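Local structure of Rik1-associated factor 1 (Schizosaccharomyces pombe, 4O9D) at residues A[96-100]-A[140-144]; A[101-105]-A[158-163]; A[374-378]-A[403-407]. The protein works as a WD-repeat component of the Clr4 methyltransferase complex, which ubiquitylates and methylates histone H3 and so contributes to the establishment of heterochromatin. All coordinates share one frame; numbering follows the deposited sequence.

Interaction 1: residues A[96-100]-A[140-144]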
ATOM      1  N   CYS A  96      -1.816  -6.914   6.214  1.00 25.17           N
ATOM      2  CA  CYS A  96      -1.504  -6.071   7.352  1.00 28.35           C
ATOM      3  C   CYS A  96      -1.588  -6.924   8.600  1.00 26.99           C
ATOM      4  O   CYS A  96      -2.409  -7.835   8.683  1.00 25.53           O
ATOM      5  CB  CYS A  96      -2.466  -4.886   7.436  1.00 27.66           C
ATOM      6  SG  CYS A  96      -4.196  -5.341   7.328  1.00 32.66           S
ATOM      7  N   PHE A  97      -0.722  -6.635   9.552  1.00 24.03           N
ATOM      8  CA  PHE A  97      -0.708  -7.360  10.816  1.00 28.57           C
ATOM      9  C   PHE A  97      -1.755  -6.802  11.762  1.00 29.96           C
ATOM     10  O   PHE A  97      -2.030  -5.600  11.762  1.00 23.10           O
ATOM     11  CB  PHE A  97       0.667  -7.235  11.467  1.00 28.91           C
ATOM     12  CG  PHE A  97       1.704  -8.150  10.871  1.00 30.66           C
ATOM     13  CD1 PHE A  97       1.821  -9.461  11.316  1.00 28.49           C
ATOM     14  CD2 PHE A  97       2.562  -7.708   9.878  1.00 23.80           C
ATOM     15  CE1 PHE A  97       2.779 -10.306  10.790  1.00 30.21           C
ATOM     16  CE2 PHE A  97       3.527  -8.565   9.337  1.00 25.76           C
ATOM     17  CZ  PHE A  97       3.629  -9.863   9.802  1.00 26.62           C
ATOM     18  N   SER A  98      -2.328  -7.686  12.573  1.00 25.48           N
ATOM     19  CA  SER A  98      -3.328  -7.301  13.555  1.00 28.02           C
ATOM     20  C   SER A  98      -2.760  -6.389  14.623  1.00 29.53           C
ATOM     21  O   SER A  98      -1.581  -6.490  14.980  1.00 28.85           O
ATOM     22  CB  SER A  98      -3.898  -8.560  14.219  1.00 30.20           C
ATOM     23  OG  SER A  98      -4.602  -8.211  15.378  1.00 36.33           O
ATOM     24  N   LYS A  99      -3.595  -5.505  15.164  1.00 29.40           N
ATOM     25  CA  LYS A  99      -3.137  -4.575  16.207  1.00 30.25           C
ATOM     26  C   LYS A  99      -2.739  -5.320  17.498  1.00 35.07           C
ATOM     27  O   LYS A  99      -1.941  -4.820  18.293  1.00 32.35           O
ATOM     28  CB  LYS A  99      -4.213  -3.526  16.502  1.00 31.42           C
ATOM     29  CG  LYS A  99      -4.573  -2.658  15.291  1.00 31.40           C
ATOM     30  CD  LYS A  99      -3.316  -2.107  14.612  1.00 36.70           C
ATOM     31  CE  LYS A  99      -3.649  -0.988  13.614  1.00 39.53           C
ATOM     32  NZ  LYS A  99      -2.415  -0.254  13.169  1.00 40.58           N
ATOM     33  N   GLY A 100      -3.300  -6.511  17.701  1.00 29.68           N
ATOM     34  CA  GLY A 100      -2.945  -7.344  18.844  1.00 33.67           C
ATOM     35  C   GLY A 100      -1.689  -8.189  18.618  1.00 36.16           C
ATOM     36  O   GLY A 100      -1.289  -8.969  19.483  1.00 35.05           O
ATOM     37  N   ASP A 140      -8.051   1.377  14.606  1.00 28.96           N
ATOM     38  CA  ASP A 140      -7.346   1.357  15.885  1.00 31.86           C
ATOM     39  C   ASP A 140      -7.794   0.174  16.732  1.00 35.41           C
ATOM     40  O   ASP A 140      -7.021  -0.313  17.552  1.00 35.65           O
ATOM     41  CB  ASP A 140      -7.589   2.643  16.679  1.00 32.01           C
ATOM     42  CG  ASP A 140      -6.940   3.862  16.043  1.00 43.46           C
ATOM     43  OD1 ASP A 140      -6.038   3.695  15.178  1.00 34.68           O
ATOM     44  OD2 ASP A 140      -7.337   4.983  16.433  1.00 41.87           O
ATOM     45  N   ASP A 141      -9.036  -0.276  16.541  1.00 34.01           N
ATOM     46  CA  ASP A 141      -9.561  -1.417  17.307  1.00 33.66           C
ATOM     47  C   ASP A 141      -9.575  -2.715  16.503  1.00 34.51           C
ATOM     48  O   ASP A 141     -10.409  -3.592  16.757  1.00 30.91           O
ATOM     49  CB  ASP A 141     -10.984  -1.130  17.823  1.00 36.39           C
ATOM     50  CG  ASP A 141     -11.006  -0.097  18.943  1.00 44.81           C
ATOM     51  OD1 ASP A 141      -9.931   0.180  19.517  1.00 45.79           O
ATOM     52  OD2 ASP A 141     -12.098   0.438  19.257  1.00 48.68           O
ATOM     53  N   ASP A 142      -8.665  -2.827  15.535  1.00 25.62           N
ATOM     54  CA  ASP A 142      -8.474  -4.050  14.751  1.00 25.96           C
ATOM     55  C   ASP A 142      -9.672  -4.452  13.858  1.00 27.41           C
ATOM     56  O   ASP A 142      -9.770  -5.612  13.458  1.00 29.98           O
ATOM     57  CB  ASP A 142      -8.081  -5.243  15.659  1.00 28.10           C
ATOM     58  CG  ASP A 142      -7.244  -6.307  14.907  1.00 35.18           C
ATOM     59  OD1 ASP A 142      -6.236  -5.906  14.276  1.00 36.85           O
ATOM     60  OD2 ASP A 142      -7.582  -7.528  14.931  1.00 32.23           O
ATOM     61  N   LEU A 143     -10.567  -3.514  13.547  1.00 25.40           N
ATOM     62  CA  LEU A 143     -11.613  -3.750  12.550  1.00 25.16           C
ATOM     63  C   LEU A 143     -10.955  -3.726  11.179  1.00 25.24           C
ATOM     64  O   LEU A 143     -10.158  -2.822  10.874  1.00 25.18           O
ATOM     65  CB  LEU A 143     -12.699  -2.674  12.630  1.00 26.70           C
ATOM     66  CG  LEU A 143     -14.009  -2.881  11.858  1.00 32.76           C
ATOM     67  CD1 LEU A 143     -14.789  -4.157  12.326  1.00 26.79           C
ATOM     68  CD2 LEU A 143     -14.884  -1.617  11.991  1.00 29.29           C
ATOM     69  N   LEU A 144     -11.270  -4.713  10.351  1.00 20.97           N
ATOM     70  CA  LEU A 144     -10.616  -4.829   9.046  1.00 25.69           C
ATOM     71  C   LEU A 144     -11.523  -4.352   7.890  1.00 25.86           C
ATOM     72  O   LEU A 144     -12.631  -4.868   7.717  1.00 26.54           O
ATOM     73  CB  LEU A 144     -10.176  -6.272   8.829  1.00 21.81           C
ATOM     74  CG  LEU A 144      -9.440  -6.578   7.523  1.00 25.65           C
ATOM     75  CD1 LEU A 144      -8.090  -5.956   7.537  1.00 23.43           C
ATOM     76  CD2 LEU A 144      -9.337  -8.095   7.306  1.00 27.99           C
TER

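Interaction 2: residues A[101-105]-A[158-163]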
ATOM      1  N   ASN A 101      -1.077  -8.044  17.445  1.00 32.87           N
ATOM      2  CA  ASN A 101       0.188  -8.718  17.131  1.00 36.00           C
ATOM      3  C   ASN A 101       0.111 -10.239  16.993  1.00 35.62           C
ATOM      4  O   ASN A 101       1.149 -10.893  16.866  1.00 38.32           O
ATOM      5  CB  ASN A 101       1.257  -8.399  18.195  1.00 40.70           C
ATOM      6  CG  ASN A 101       1.778  -6.967  18.116  1.00 40.86           C
ATOM      7  OD1 ASN A 101       2.687  -6.659  17.330  1.00 41.91           O
ATOM      8  ND2 ASN A 101       1.242  -6.096  18.963  1.00 38.74           N
ATOM      9  N   LEU A 102      -1.081 -10.826  17.020  1.00 32.74           N
ATOM     10  CA  LEU A 102      -1.163 -12.287  16.908  1.00 28.81           C
ATOM     11  C   LEU A 102      -1.371 -12.778  15.482  1.00 32.99           C
ATOM     12  O   LEU A 102      -0.964 -13.895  15.131  1.00 28.04           O
ATOM     13  CB  LEU A 102      -2.284 -12.827  17.800  1.00 35.07           C
ATOM     14  CG  LEU A 102      -1.948 -12.862  19.288  1.00 37.08           C
ATOM     15  CD1 LEU A 102      -3.094 -13.495  20.071  1.00 39.93           C
ATOM     16  CD2 LEU A 102      -0.638 -13.620  19.518  1.00 40.17           C
ATOM     17  N   PHE A 103      -2.003 -11.955  14.648  1.00 28.33           N
ATOM     18  CA  PHE A 103      -2.496 -12.451  13.368  1.00 27.19           C
ATOM     19  C   PHE A 103      -2.049 -11.601  12.193  1.00 26.82           C
ATOM     20  O   PHE A 103      -1.729 -10.424  12.358  1.00 24.70           O
ATOM     21  CB  PHE A 103      -4.034 -12.520  13.402  1.00 24.54           C
ATOM     22  CG  PHE A 103      -4.568 -13.428  14.496  1.00 30.45           C
ATOM     23  CD1 PHE A 103      -4.511 -14.812  14.356  1.00 29.37           C
ATOM     24  CD2 PHE A 103      -5.102 -12.897  15.665  1.00 31.68           C
ATOM     25  CE1 PHE A 103      -4.984 -15.656  15.371  1.00 33.23           C
ATOM     26  CE2 PHE A 103      -5.573 -13.733  16.682  1.00 31.81           C
ATOM     27  CZ  PHE A 103      -5.518 -15.107  16.531  1.00 29.83           C
ATOM     28  N   LEU A 104      -2.024 -12.229  11.019  1.00 24.54           N
ATOM     29  CA  LEU A 104      -1.775 -11.541   9.758  1.00 28.47           C
ATOM     30  C   LEU A 104      -3.021 -11.647   8.864  1.00 25.81           C
ATOM     31  O   LEU A 104      -3.541 -12.739   8.658  1.00 22.05           O
ATOM     32  CB  LEU A 104      -0.577 -12.168   9.044  1.00 26.21           C
ATOM     33  CG  LEU A 104      -0.244 -11.624   7.648  1.00 29.37           C
ATOM     34  CD1 LEU A 104       0.255 -10.170   7.712  1.00 25.05           C
ATOM     35  CD2 LEU A 104       0.786 -12.523   6.902  1.00 29.54           C
ATOM     36  N   TYR A 105      -3.482 -10.514   8.328  1.00 24.35           N
ATOM     37  CA  TYR A 105      -4.608 -10.494   7.397  1.00 21.84           C
ATOM     38  C   TYR A 105      -4.116 -10.322   5.945  1.00 28.31           C
ATOM     39  O   TYR A 105      -3.321  -9.409   5.656  1.00 24.98           O
ATOM     40  CB  TYR A 105      -5.549  -9.332   7.763  1.00 22.55           C
ATOM     41  CG  TYR A 105      -6.003  -9.301   9.207  1.00 23.08           C
ATOM     42  CD1 TYR A 105      -6.695 -10.376   9.758  1.00 28.64           C
ATOM     43  CD2 TYR A 105      -5.780  -8.189  10.010  1.00 20.84           C
ATOM     44  CE1 TYR A 105      -7.133 -10.350  11.074  1.00 32.14           C
ATOM     45  CE2 TYR A 105      -6.212  -8.146  11.334  1.00 23.88           C
ATOM     46  CZ  TYR A 105      -6.902  -9.232  11.864  1.00 34.70           C
ATOM     47  OH  TYR A 105      -7.358  -9.220  13.183  1.00 26.61           O
ATOM     48  N   THR A 158     -12.673  -9.836  14.040  1.00 27.85           N
ATOM     49  CA  THR A 158     -12.059 -11.147  14.273  1.00 29.52           C
ATOM     50  C   THR A 158     -11.883 -11.414  15.759  1.00 31.97           C
ATOM     51  O   THR A 158     -11.588 -10.497  16.517  1.00 31.24           O
ATOM     52  CB  THR A 158     -10.650 -11.267  13.586  1.00 32.78           C
ATOM     53  OG1 THR A 158      -9.738 -10.301  14.146  1.00 32.43           O
ATOM     54  CG2 THR A 158     -10.760 -11.050  12.088  1.00 29.53           C
ATOM     55  N   ASP A 159     -12.051 -12.669  16.176  1.00 29.88           N
ATOM     56  CA  ASP A 159     -11.772 -13.031  17.563  1.00 29.41           C
ATOM     57  C   ASP A 159     -10.347 -12.668  17.963  1.00 33.19           C
ATOM     58  O   ASP A 159      -9.398 -13.008  17.269  1.00 32.86           O
ATOM     59  CB  ASP A 159     -11.980 -14.522  17.795  1.00 33.05           C
ATOM     60  CG  ASP A 159     -11.973 -14.876  19.280  1.00 39.80           C
ATOM     61  OD1 ASP A 159     -10.873 -14.939  19.879  1.00 37.06           O
ATOM     62  OD2 ASP A 159     -13.076 -15.048  19.853  1.00 35.43           O
ATOM     63  N   ASN A 160     -10.202 -11.987  19.097  1.00 38.71           N
ATOM     64  CA  ASN A 160      -8.896 -11.485  19.540  1.00 39.81           C
ATOM     65  C   ASN A 160      -7.885 -12.580  19.843  1.00 39.56           C
ATOM     66  O   ASN A 160      -6.672 -12.377  19.709  1.00 45.89           O
ATOM     67  CB  ASN A 160      -9.047 -10.625  20.800  1.00 44.40           C
ATOM     68  CG  ASN A 160      -9.684  -9.279  20.519  1.00 48.43           C
ATOM     69  OD1 ASN A 160     -10.099  -8.990  19.396  1.00 47.02           O
ATOM     70  ND2 ASN A 160      -9.770  -8.443  21.555  1.00 54.75           N
ATOM     71  N   SER A 161      -8.372 -13.738  20.263  1.00 38.72           N
ATOM     72  CA  SER A 161      -7.470 -14.808  20.648  1.00 37.38           C
ATOM     73  C   SER A 161      -7.428 -15.964  19.637  1.00 38.44           C
ATOM     74  O   SER A 161      -6.416 -16.667  19.567  1.00 35.11           O
ATOM     75  CB  SER A 161      -7.837 -15.328  22.041  1.00 38.38           C
ATOM     76  OG  SER A 161      -9.037 -16.058  21.993  1.00 42.88           O
ATOM     77  N   THR A 162      -8.494 -16.164  18.853  1.00 32.25           N
ATOM     78  CA  THR A 162      -8.515 -17.290  17.904  1.00 37.41           C
ATOM     79  C   THR A 162      -8.317 -16.906  16.422  1.00 31.42           C
ATOM     80  O   THR A 162      -7.922 -17.748  15.608  1.00 28.52           O
ATOM     81  CB  THR A 162      -9.829 -18.126  17.991  1.00 33.47           C
ATOM     82  OG1 THR A 162     -10.887 -17.435  17.320  1.00 30.99           O
ATOM     83  CG2 THR A 162     -10.234 -18.432  19.455  1.00 35.63           C
ATOM     84  N   GLY A 163      -8.640 -15.669  16.055  1.00 32.79           N
ATOM     85  CA  GLY A 163      -8.461 -15.243  14.669  1.00 30.02           C
ATOM     86  C   GLY A 163      -9.689 -15.498  13.803  1.00 31.94           C
ATOM     87  O   GLY A 163      -9.750 -15.062  12.643  1.00 23.51           O
TER

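Interaction 3: residues A[374-378]-A[403-407]. With EDO (1,2-ethanediol), chain E.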
ATOM      1  N   ASN A 374      21.782   8.912  -3.824  1.00 25.73           N
ATOM      2  CA  ASN A 374      21.223   7.620  -4.176  1.00 28.33           C
ATOM      3  C   ASN A 374      21.434   6.720  -2.969  1.00 30.69           C
ATOM      4  O   ASN A 374      22.553   6.594  -2.484  1.00 29.99           O
ATOM      5  CB  ASN A 374      21.905   7.044  -5.421  1.00 29.74           C
ATOM      6  CG  ASN A 374      21.536   7.801  -6.696  1.00 29.99           C
ATOM      7  OD1 ASN A 374      20.596   8.580  -6.710  1.00 26.32           O
ATOM      8  ND2 ASN A 374      22.265   7.545  -7.780  1.00 32.71           N
ATOM      9  N   PHE A 375      20.356   6.129  -2.455  1.00 28.67           N
ATOM     10  CA  PHE A 375      20.450   5.246  -1.294  1.00 27.31           C
ATOM     11  C   PHE A 375      20.970   3.888  -1.700  1.00 32.27           C
ATOM     12  O   PHE A 375      21.851   3.323  -1.048  1.00 28.07           O
ATOM     13  CB  PHE A 375      19.091   5.059  -0.607  1.00 27.68           C
ATOM     14  CG  PHE A 375      19.140   4.116   0.558  1.00 29.99           C
ATOM     15  CD1 PHE A 375      19.755   4.488   1.740  1.00 30.45           C
ATOM     16  CD2 PHE A 375      18.583   2.842   0.469  1.00 28.91           C
ATOM     17  CE1 PHE A 375      19.815   3.601   2.817  1.00 35.68           C
ATOM     18  CE2 PHE A 375      18.637   1.943   1.555  1.00 28.51           C
ATOM     19  CZ  PHE A 375      19.254   2.315   2.712  1.00 28.99           C
ATOM     20  N   THR A 376      20.401   3.347  -2.769  1.00 27.76           N
ATOM     21  CA  THR A 376      20.819   2.040  -3.230  1.00 28.61           C
ATOM     22  C   THR A 376      20.390   1.865  -4.666  1.00 29.17           C
ATOM     23  O   THR A 376      19.677   2.707  -5.203  1.00 26.68           O
ATOM     24  CB  THR A 376      20.244   0.911  -2.341  1.00 32.67           C
ATOM     25  OG1 THR A 376      20.866  -0.327  -2.680  1.00 33.13           O
ATOM     26  CG2 THR A 376      18.705   0.786  -2.491  1.00 29.55           C
ATOM     27  N   GLU A 377      20.918   0.820  -5.302  1.00 31.28           N
ATOM     28  CA  GLU A 377      20.599   0.461  -6.674  1.00 28.46           C
ATOM     29  C   GLU A 377      20.261  -1.032  -6.746  1.00 34.25           C
ATOM     30  O   GLU A 377      21.067  -1.899  -6.341  1.00 31.64           O
ATOM     31  CB  GLU A 377      21.755   0.759  -7.624  1.00 32.35           C
ATOM     32  CG  GLU A 377      21.488   0.148  -8.996  1.00 32.02           C
ATOM     33  CD  GLU A 377      22.441   0.601 -10.067  1.00 40.22           C
ATOM     34  OE1 GLU A 377      23.409   1.323  -9.750  1.00 44.78           O
ATOM     35  OE2 GLU A 377      22.217   0.222 -11.234  1.00 40.75           O
ATOM     36  N   MET A 378      19.066  -1.340  -7.237  1.00 28.58           N
ATOM     37  CA  MET A 378      18.647  -2.736  -7.360  1.00 32.30           C
ATOM     38  C   MET A 378      18.809  -3.190  -8.817  1.00 33.06           C
ATOM     39  O   MET A 378      19.015  -2.364  -9.701  1.00 34.02           O
ATOM     40  CB  MET A 378      17.206  -2.921  -6.817  1.00 31.04           C
ATOM     41  CG  MET A 378      17.133  -2.826  -5.256  1.00 24.97           C
ATOM     42  SD  MET A 378      15.666  -3.538  -4.546  1.00 44.31           S
ATOM     43  CE  MET A 378      16.020  -5.279  -4.702  1.00 33.36           C
ATOM     44  N   VAL A 403      14.291  -9.063  -2.989  1.00 24.79           N
ATOM     45  CA  VAL A 403      13.862  -8.283  -1.835  1.00 30.71           C
ATOM     46  C   VAL A 403      15.072  -7.926  -0.971  1.00 30.87           C
ATOM     47  O   VAL A 403      15.706  -8.815  -0.385  1.00 26.56           O
ATOM     48  CB  VAL A 403      12.831  -9.073  -0.988  1.00 27.66           C
ATOM     49  CG1 VAL A 403      12.422  -8.281   0.272  1.00 28.58           C
ATOM     50  CG2 VAL A 403      11.630  -9.372  -1.818  1.00 26.94           C
ATOM     51  N   ASN A 404      15.413  -6.637  -0.920  1.00 26.55           N
ATOM     52  CA  ASN A 404      16.486  -6.173  -0.050  1.00 28.60           C
ATOM     53  C   ASN A 404      15.968  -5.545   1.236  1.00 29.08           C
ATOM     54  O   ASN A 404      15.112  -4.661   1.202  1.00 30.96           O
ATOM     55  CB  ASN A 404      17.397  -5.173  -0.783  1.00 27.13           C
ATOM     56  CG  ASN A 404      18.196  -5.829  -1.896  1.00 29.75           C
ATOM     57  OD1 ASN A 404      18.190  -7.046  -2.036  1.00 32.48           O
ATOM     58  ND2 ASN A 404      18.890  -5.025  -2.681  1.00 30.89           N
ATOM     59  N   MET A 405      16.498  -6.001   2.366  1.00 25.20           N
ATOM     60  CA  MET A 405      16.176  -5.415   3.668  1.00 28.85           C
ATOM     61  C   MET A 405      17.368  -4.660   4.272  1.00 30.80           C
ATOM     62  O   MET A 405      18.469  -5.232   4.417  1.00 30.17           O
ATOM     63  CB  MET A 405      15.768  -6.498   4.671  1.00 32.30           C
ATOM     64  CG  MET A 405      14.346  -7.018   4.555  1.00 40.21           C
ATOM     65  SD  MET A 405      13.605  -7.247   6.205  1.00 47.72           S
ATOM     66  CE  MET A 405      11.913  -7.582   5.753  1.00 36.49           C
ATOM     67  N   TYR A 406      17.134  -3.405   4.660  1.00 28.36           N
ATOM     68  CA  TYR A 406      18.157  -2.578   5.295  1.00 29.80           C
ATOM     69  C   TYR A 406      17.772  -2.345   6.747  1.00 30.41           C
ATOM     70  O   TYR A 406      16.604  -2.151   7.049  1.00 28.67           O
ATOM     71  CB  TYR A 406      18.315  -1.253   4.546  1.00 28.43           C
ATOM     72  CG  TYR A 406      18.599  -1.457   3.081  1.00 30.67           C
ATOM     73  CD1 TYR A 406      17.572  -1.767   2.197  1.00 28.82           C
ATOM     74  CD2 TYR A 406      19.901  -1.362   2.578  1.00 31.15           C
ATOM     75  CE1 TYR A 406      17.830  -1.976   0.849  1.00 27.14           C
ATOM     76  CE2 TYR A 406      20.166  -1.564   1.242  1.00 27.48           C
ATOM     77  CZ  TYR A 406      19.132  -1.869   0.385  1.00 31.29           C
ATOM     78  OH  TYR A 406      19.384  -2.098  -0.946  1.00 31.02           O
ATOM     79  N   SER A 407      18.744  -2.386   7.652  1.00 31.45           N
ATOM     80  CA  SER A 407      18.444  -2.205   9.068  1.00 34.89           C
ATOM     81  C   SER A 407      19.501  -1.341   9.745  1.00 38.12           C
ATOM     82  O   SER A 407      20.599  -1.172   9.234  1.00 36.14           O
ATOM     83  CB  SER A 407      18.366  -3.560   9.774  1.00 38.43           C
ATOM     84  OG  SER A 407      17.924  -3.410  11.109  1.00 40.89           O
TER
HETATM   85  C1  EDO E 703      24.425   9.499  -5.807  1.00 33.12           C
HETATM   86  O1  EDO E 703      24.465   9.471  -4.382  1.00 30.32           O
HETATM   87  C2  EDO E 703      25.072  10.775  -6.343  1.00 35.85           C
HETATM   88  O2  EDO E 703      24.549  11.025  -7.650  1.00 36.04           O

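Interaction 1: residues A[96-100]-A[140-144]
Asp-142 reaches across from the turn between strands 133-138 and 144-148. Its carboxylate meets the start of the turn that follows strand 87-97. The two turns belong to neighbouring blades of the propeller.

The polar part centres on Asp-142 OD1. The backbone N of Lys-99 donates to OD1 over 2.8 Å, and the bond is fairly straight at 164°. The N-H does not lie in the plane of the carboxylate. It comes in from above it, 50° out of plane. Ser-98 OG stands 3.0 Å from the same OD1, but this hydrogen bond is weak. With a chi1 of -153°, the CG of Asp-142 swings far from its own backbone N, and this carries the acid over to residues 98 and 99. The other oxygen, OD2, is probably hydrogen-bonded to the hydroxyl of Tyr-105 on the next strand.

The aliphatic part of Lys-99 packs beside this site. Its chain bends at chi2, and CG lies 3.8 Å from Asp-142 OD1 and 4.1 Å from Asp-140 O. The ammonium group makes no salt bridge to Asp-140, since Lys-99 NZ and Asp-140 OD1 stay 5.7 Å apart.

The apolar part is small. Cys-96 SG touches CD1 of the buried Leu-144 at 3.9 Å. Leu-138 also packs against Leu-144.

One partly exposed carboxylate thus ties two blades together through a main-chain N-H and, probably, a tyrosine hydroxyl. These polar partners would probably help to stabilise its negative charge and hold the group in one orientation.

Interaction 2: residues A[101-105]-A[158-163]
Thr-158 OG1 and Tyr-105 OH are 2.8 Å apart and hydrogen-bonded. OG1 lies at the edge of the tyrosine ring, near its plane. It sits between the backbone N and the carbonyl carbon (chi1 62°), which turns it to the phenol. The same phenol is probably also bonded to Asp-142.

Asp-159 shapes the loop that follows. Its OD1 accepts from the backbone N of Ser-161 at 2.8 Å and of Thr-162 at 2.9 Å. Ser-161 OG bonds to it too. The first of these makes an Asx turn.

The turn then presents main-chain atoms to Phe-103. Asn-160 O lies at the ring edge, 3.5 Å from Phe-103 CE2. It also meets CD1 of Leu-102 at 3.8 Å. Ser-161 O comes to the same edge, near CZ. Past Thr-162, the backbone N of Gly-163 is 3.2 Å from Phe-103 CZ and donates back to Asp-159 O.

Gly-163 CA covers a ring face in a CH-pi contact, 3.6 Å from the centroid and 19° off the normal. Leu-102 CB covers the opposite face. A CB on Gly-163 would run into the Phe-103 ring. With this backbone shape it would also press on the carbonyl O of Thr-162.

The loop between strands 153-158 and 165-171, built on an Asx turn, packs on an aromatic residue of the preceding blade, as blades pack in a WD beta-propeller.

Interaction 3: residues A[374-378]-A[403-407]
Phe-375 and Thr-376 both reach Tyr-406 across the junction between two blades of the beta-propeller. These neighbours in sequence point the same way because Phe-375 has helix-like backbone angles. The backbones of both are hydrogen-bonded to Val-360 of the adjoining strand, as in a beta bulge.

Phe-375 carries CG opposite its backbone N (chi1 178°). This brings CE2 over the centre of the Tyr-406 ring, 3.7 Å from Tyr-406 CD2. The pair is edge-to-face, with planes at 66°. Phe-416 makes a second edge-to-face pair with Tyr-406.

Thr-376 OG1 and Tyr-406 OH share a hydrogen bond of 2.9 Å, and either may be the donor. Thr-376 CG2 also lies close to the phenol oxygen. A leucine in place of Tyr-406 would probably leave Thr-376 OG1 without its mate and Phe-375 without the ring face under its edge.

The backbone N of Asn-374, an exposed residue, donates a hydrogen bond to O1 of a 1,2-ethanediol, probably from the crystallisation liquor.

Met-378 bends at chi3 (75°), which brings its methyl CE to the amide of Asn-404. That amide bonds to His-25 through OD1. Asn-404 ND2 lies 3.5 Å from Met-378 CE and makes a weak bond of 3.4 Å to Tyr-406 OH.

This piece of the protein is its C-terminal WD-repeat propeller, a ring of eight sheets, the blades. All three contacts join one blade to the next. Interactions 1 and 2 work at the same junction. Their centres are 8 Å apart, they touch, and their segments alternate along the chain. Both link the sheet holding strands 87-97 and 103-108 to the sheet holding strands 144-148 and 153-158. Interaction 3 comes later in the chain, its centre 28 Å from that of interaction 1 and 31 Å from that of interaction 2. It joins the blade ending in strand 371-377 to the one where N-terminal strand 21-26 pairs with strand 403-407. That pairing helps close the ring, which such blade-to-blade contacts hold together.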